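Endo-b-1,4-glucanase (Nasutitermes takasagoensis, PDB 1KS8) probably hydrolyses internal beta-1,4-glucosidic linkages of cellulose and related beta-glucans, as a family 9 glycosyl hydrolase endoglucanase. Local coordinates at residues Q261-L264 / A265-N269; D275-Q278 / S279-Y283. All coordinates share one frame; numbering follows the deposited sequence.

Contact 1: residues Q261-L264 / A265-N269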
loop_
_atom_site.group_PDB
_atom_site.type_symbol
_atom_site.label_atom_id
_atom_site.label_comp_id
_atom_site.label_asym_id
_atom_site.label_seq_id
_atom_site.Cartn_x
_atom_site.Cartn_y
_atom_site.Cartn_z
ATOM N N GLN A 261 2.407 -4.828 -16.368
ATOM C CA GLN A 261 2.988 -5.821 -17.259
ATOM C C GLN A 261 2.867 -7.262 -16.771
ATOM O O GLN A 261 2.500 -8.150 -17.540
ATOM C CB GLN A 261 4.448 -5.460 -17.524
ATOM C CG GLN A 261 4.583 -4.213 -18.390
ATOM C CD GLN A 261 5.952 -3.571 -18.317
ATOM O OE1 GLN A 261 6.271 -2.680 -19.107
ATOM N NE2 GLN A 261 6.766 -4.006 -17.365
ATOM N N VAL A 262 3.163 -7.511 -15.499
ATOM C CA VAL A 262 3.062 -8.874 -15.002
ATOM C C VAL A 262 1.593 -9.287 -14.898
ATOM O O VAL A 262 1.259 -10.463 -15.046
ATOM C CB VAL A 262 3.791 -9.036 -13.636
ATOM C CG1 VAL A 262 2.968 -8.438 -12.510
ATOM C CG2 VAL A 262 4.092 -10.504 -13.381
ATOM N N LEU A 263 0.714 -8.313 -14.675
ATOM C CA LEU A 263 -0.718 -8.585 -14.577
ATOM C C LEU A 263 -1.247 -8.948 -15.968
ATOM O O LEU A 263 -1.922 -9.964 -16.138
ATOM C CB LEU A 263 -1.463 -7.350 -14.057
ATOM C CG LEU A 263 -2.717 -7.528 -13.189
ATOM C CD1 LEU A 263 -3.562 -6.263 -13.295
ATOM C CD2 LEU A 263 -3.529 -8.734 -13.619
ATOM N N LEU A 264 -0.945 -8.113 -16.960
ATOM C CA LEU A 264 -1.396 -8.377 -18.322
ATOM C C LEU A 264 -0.791 -9.664 -18.876
ATOM O O LEU A 264 -1.420 -10.352 -19.678
ATOM C CB LEU A 264 -1.065 -7.196 -19.243
ATOM C CG LEU A 264 -1.990 -5.983 -19.092
ATOM C CD1 LEU A 264 -1.494 -4.843 -19.959
ATOM C CD2 LEU A 264 -3.412 -6.369 -19.482
ATOM N N ALA A 265 0.424 -9.993 -18.449
ATOM C CA ALA A 265 1.062 -11.219 -18.913
ATOM C C ALA A 265 0.213 -12.405 -18.461
ATOM O O ALA A 265 0.006 -13.357 -19.212
ATOM C CB ALA A 265 2.472 -11.332 -18.341
ATOM N N LYS A 266 -0.287 -12.338 -17.232
ATOM C CA LYS A 266 -1.111 -13.413 -16.692
ATOM C C LYS A 266 -2.491 -13.467 -17.339
ATOM O O LYS A 266 -3.006 -14.546 -17.637
ATOM C CB LYS A 266 -1.272 -13.249 -15.179
ATOM C CG LYS A 266 -2.076 -14.361 -14.519
ATOM C CD LYS A 266 -2.151 -14.170 -13.011
ATOM C CE LYS A 266 -2.791 -15.370 -12.330
ATOM N NZ LYS A 266 -4.172 -15.624 -12.817
ATOM N N LEU A 267 -3.085 -12.300 -17.562
ATOM C CA LEU A 267 -4.418 -12.208 -18.151
ATOM C C LEU A 267 -4.502 -12.527 -19.641
ATOM O O LEU A 267 -5.536 -13.000 -20.117
ATOM C CB LEU A 267 -4.995 -10.808 -17.912
ATOM C CG LEU A 267 -5.196 -10.379 -16.458
ATOM C CD1 LEU A 267 -5.680 -8.938 -16.420
ATOM C CD2 LEU A 267 -6.202 -11.295 -15.781
ATOM N N THR A 268 -3.424 -12.268 -20.375
ATOM C CA THR A 268 -3.411 -12.507 -21.816
ATOM C C THR A 268 -2.493 -13.644 -22.255
ATOM O O THR A 268 -2.659 -14.191 -23.346
ATOM C CB THR A 268 -2.977 -11.247 -22.576
ATOM O OG1 THR A 268 -1.600 -10.969 -22.288
ATOM C CG2 THR A 268 -3.832 -10.051 -22.160
ATOM N N ASN A 269 -1.523 -13.983 -21.410
ATOM C CA ASN A 269 -0.557 -15.041 -21.706
ATOM C C ASN A 269 0.348 -14.628 -22.868
ATOM O O ASN A 269 1.073 -15.457 -23.420
ATOM C CB ASN A 269 -1.278 -16.348 -22.062
ATOM C CG ASN A 269 -0.377 -17.569 -21.939
ATOM O OD1 ASN A 269 -0.605 -18.591 -22.589
ATOM N ND2 ASN A 269 0.638 -17.475 -21.089
#
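Leu-267 lies one turn beyond Leu-263, and its side chain leans back over that residue. Its CB sits 3.6 Å from Leu-263 O, and CG comes closer still, 3.3 Å from the same oxygen. At the tip, CD1 packs 3.5 Å from Leu-263 CD2, so two branched leucine ends run obliquely past each other. Leucine suits Leu-263, which also packs on Trp-217, Ala-220 and Trp-221 of helix 212-226. Thr-268 makes the polar half of the contact. With chi1 at 67°, OG1 is tucked between its own backbone N and carbonyl carbon and turned back to give its proton to Leu-264 O, at 2.7 Å. That oxygen also accepts Thr-268 N at 2.9 Å, the two donors coming from opposite faces of the carbonyl plane. OG1 bonds to Lys-270 N as well, joining the helix to the residues that follow. A valine here would probably leave Leu-264 O with one of these two donors and Lys-270 N without its side-chain partner. With Asn-269 leaving the helical path at positive phi, this is a helix C-terminus, tied by a threonine hydroxyl to the short turn between successive helices of the (alpha/alpha)6 fold.

Contact 2: residues D275-Q278 / S279-Y283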
loop_
_atom_site.group_PDB
_atom_site.type_symbol
_atom_site.label_atom_id
_atom_site.label_comp_id
_atom_site.label_asym_id
_atom_site.label_seq_id
_atom_site.Cartn_x
_atom_site.Cartn_y
_atom_site.Cartn_z
ATOM N N ASP A 275 8.311 -10.694 -21.760
ATOM C CA ASP A 275 9.654 -10.250 -22.124
ATOM C C ASP A 275 10.028 -9.020 -21.300
ATOM O O ASP A 275 11.128 -8.932 -20.756
ATOM C CB ASP A 275 9.743 -9.882 -23.613
ATOM C CG ASP A 275 9.564 -11.074 -24.535
ATOM O OD1 ASP A 275 10.010 -12.184 -24.186
ATOM O OD2 ASP A 275 8.991 -10.890 -25.631
ATOM N N THR A 276 9.106 -8.067 -21.216
ATOM C CA THR A 276 9.369 -6.845 -20.467
ATOM C C THR A 276 9.589 -7.129 -18.984
ATOM O O THR A 276 10.446 -6.512 -18.351
ATOM C CB THR A 276 8.219 -5.834 -20.639
ATOM O OG1 THR A 276 7.988 -5.611 -22.037
ATOM C CG2 THR A 276 8.578 -4.510 -19.984
ATOM N N VAL A 277 8.824 -8.066 -18.431
ATOM C CA VAL A 277 8.966 -8.423 -17.023
ATOM C C VAL A 277 10.327 -9.068 -16.758
ATOM O O VAL A 277 11.022 -8.686 -15.814
ATOM C CB VAL A 277 7.845 -9.392 -16.575
ATOM C CG1 VAL A 277 8.122 -9.904 -15.165
ATOM C CG2 VAL A 277 6.502 -8.676 -16.612
ATOM N N GLN A 278 10.706 -10.042 -17.585
ATOM C CA GLN A 278 11.994 -10.721 -17.429
ATOM C C GLN A 278 13.151 -9.737 -17.533
ATOM O O GLN A 278 14.113 -9.808 -16.769
ATOM C CB GLN A 278 12.182 -11.809 -18.500
ATOM C CG GLN A 278 13.660 -12.157 -18.750
ATOM C CD GLN A 278 13.885 -13.178 -19.857
ATOM O OE1 GLN A 278 14.969 -13.237 -20.447
ATOM N NE2 GLN A 278 12.874 -13.994 -20.134
ATOM N N SER A 279 13.062 -8.827 -18.495
ATOM C CA SER A 279 14.111 -7.839 -18.693
ATOM C C SER A 279 14.306 -6.995 -17.440
ATOM O O SER A 279 15.437 -6.735 -17.025
ATOM C CB SER A 279 13.763 -6.933 -19.874
ATOM O OG SER A 279 14.783 -5.976 -20.093
ATOM N N TYR A 280 13.198 -6.574 -16.836
ATOM C CA TYR A 280 13.256 -5.756 -15.631
ATOM C C TYR A 280 13.821 -6.528 -14.442
ATOM O O TYR A 280 14.719 -6.048 -13.751
ATOM C CB TYR A 280 11.860 -5.231 -15.282
ATOM C CG TYR A 280 11.812 -4.461 -13.980
ATOM C CD1 TYR A 280 12.524 -3.272 -13.823
ATOM C CD2 TYR A 280 11.067 -4.932 -12.899
ATOM C CE1 TYR A 280 12.497 -2.568 -12.615
ATOM C CE2 TYR A 280 11.033 -4.236 -11.689
ATOM C CZ TYR A 280 11.751 -3.060 -11.556
ATOM O OH TYR A 280 11.734 -2.379 -10.358
ATOM N N VAL A 281 13.288 -7.721 -14.198
ATOM C CA VAL A 281 13.761 -8.526 -13.081
ATOM C C VAL A 281 15.234 -8.883 -13.229
ATOM O O VAL A 281 16.000 -8.771 -12.272
ATOM C CB VAL A 281 12.928 -9.818 -12.928
ATOM C CG1 VAL A 281 13.527 -10.694 -11.835
ATOM C CG2 VAL A 281 11.484 -9.466 -12.577
ATOM N N ASN A 282 15.636 -9.307 -14.425
ATOM C CA ASN A 282 17.030 -9.667 -14.663
ATOM C C ASN A 282 17.924 -8.470 -14.376
ATOM O O ASN A 282 19.007 -8.615 -13.810
ATOM C CB ASN A 282 17.224 -10.137 -16.107
ATOM C CG ASN A 282 16.602 -11.500 -16.368
ATOM O OD1 ASN A 282 16.493 -11.935 -17.518
ATOM N ND2 ASN A 282 16.196 -12.183 -15.303
ATOM N N TYR A 283 17.464 -7.285 -14.766
ATOM C CA TYR A 283 18.218 -6.063 -14.527
ATOM C C TYR A 283 18.410 -5.828 -13.032
ATOM O O TYR A 283 19.506 -5.501 -12.580
ATOM C CB TYR A 283 17.501 -4.854 -15.128
ATOM C CG TYR A 283 18.107 -3.550 -14.671
ATOM C CD1 TYR A 283 19.364 -3.152 -15.122
ATOM C CD2 TYR A 283 17.463 -2.757 -13.722
ATOM C CE1 TYR A 283 19.969 -2.000 -14.635
ATOM C CE2 TYR A 283 18.060 -1.601 -13.228
ATOM C CZ TYR A 283 19.313 -1.232 -13.686
ATOM O OH TYR A 283 19.922 -0.108 -13.180
#
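The side-chain amides of Gln-278 and Asn-282, one turn apart on helix 271-286 of the (alpha/alpha)6 fold, meet with their planes 51° apart. One face of the Asn-282 amide lies against Gln-278: the backbone oxygen Gln-278 O stands almost straight above Asn-282 CG, at 3.0 Å, and Gln-278 CG is on the same side, nearer the oxygen end, 3.1 Å from Asn-282 OD1. At the Gln-278 amide, OE1 is 3.5 Å from Asn-282 OD1; both are acceptors, so the two amides touch without a hydrogen bond between them. The chain of Gln-278 leaves with CG roughly anti to its N (chi1 157°), which lays it beside its own carbonyl carbon, where CG can meet Asn-282 OD1. Both residues belong to the partly exposed flank of this amphipathic helix, where polar amides can face solvent and still pack through their carbon atoms. The buried flank is made by Val-277 and Val-281, whose compact branched side chains fit against Ala-317 and Met-314 of helix 303-319; Tyr-327 of helix 324-341 touches Val-281 and Gln-278. Backbone bonds of the i to i+4 type run through the whole segment. Val-281 N reaches Val-277 O at 2.9 Å in a nearly straight bond, 175° at the hydrogen, while Val-281 CG2 rests 3.4 Å from the same oxygen.

How the contacts relate
Contacts 1 and 2 follow each other in the chain, on helix 257-268 and helix 271-286, with their centres 14 Å apart. The helices pack directly: Gln-261 OE1 lies 3.1 Å from Thr-276 CG2, and Val-277 CG2 is 3.7 Å from Val-262 N, so the start of each contact meets that of the other. Tyr-239 holds Gln-261 OE1 by a hydrogen bond. The calcium site known for this protein, empty in this model, is near but not touched: the side chain of Gln-261 is about 9 Å from that of Asp-213, and that of Tyr-280 about 11 Å from that of Asp-254. Both contacts lie peripherally, on the same side of the chain's centre.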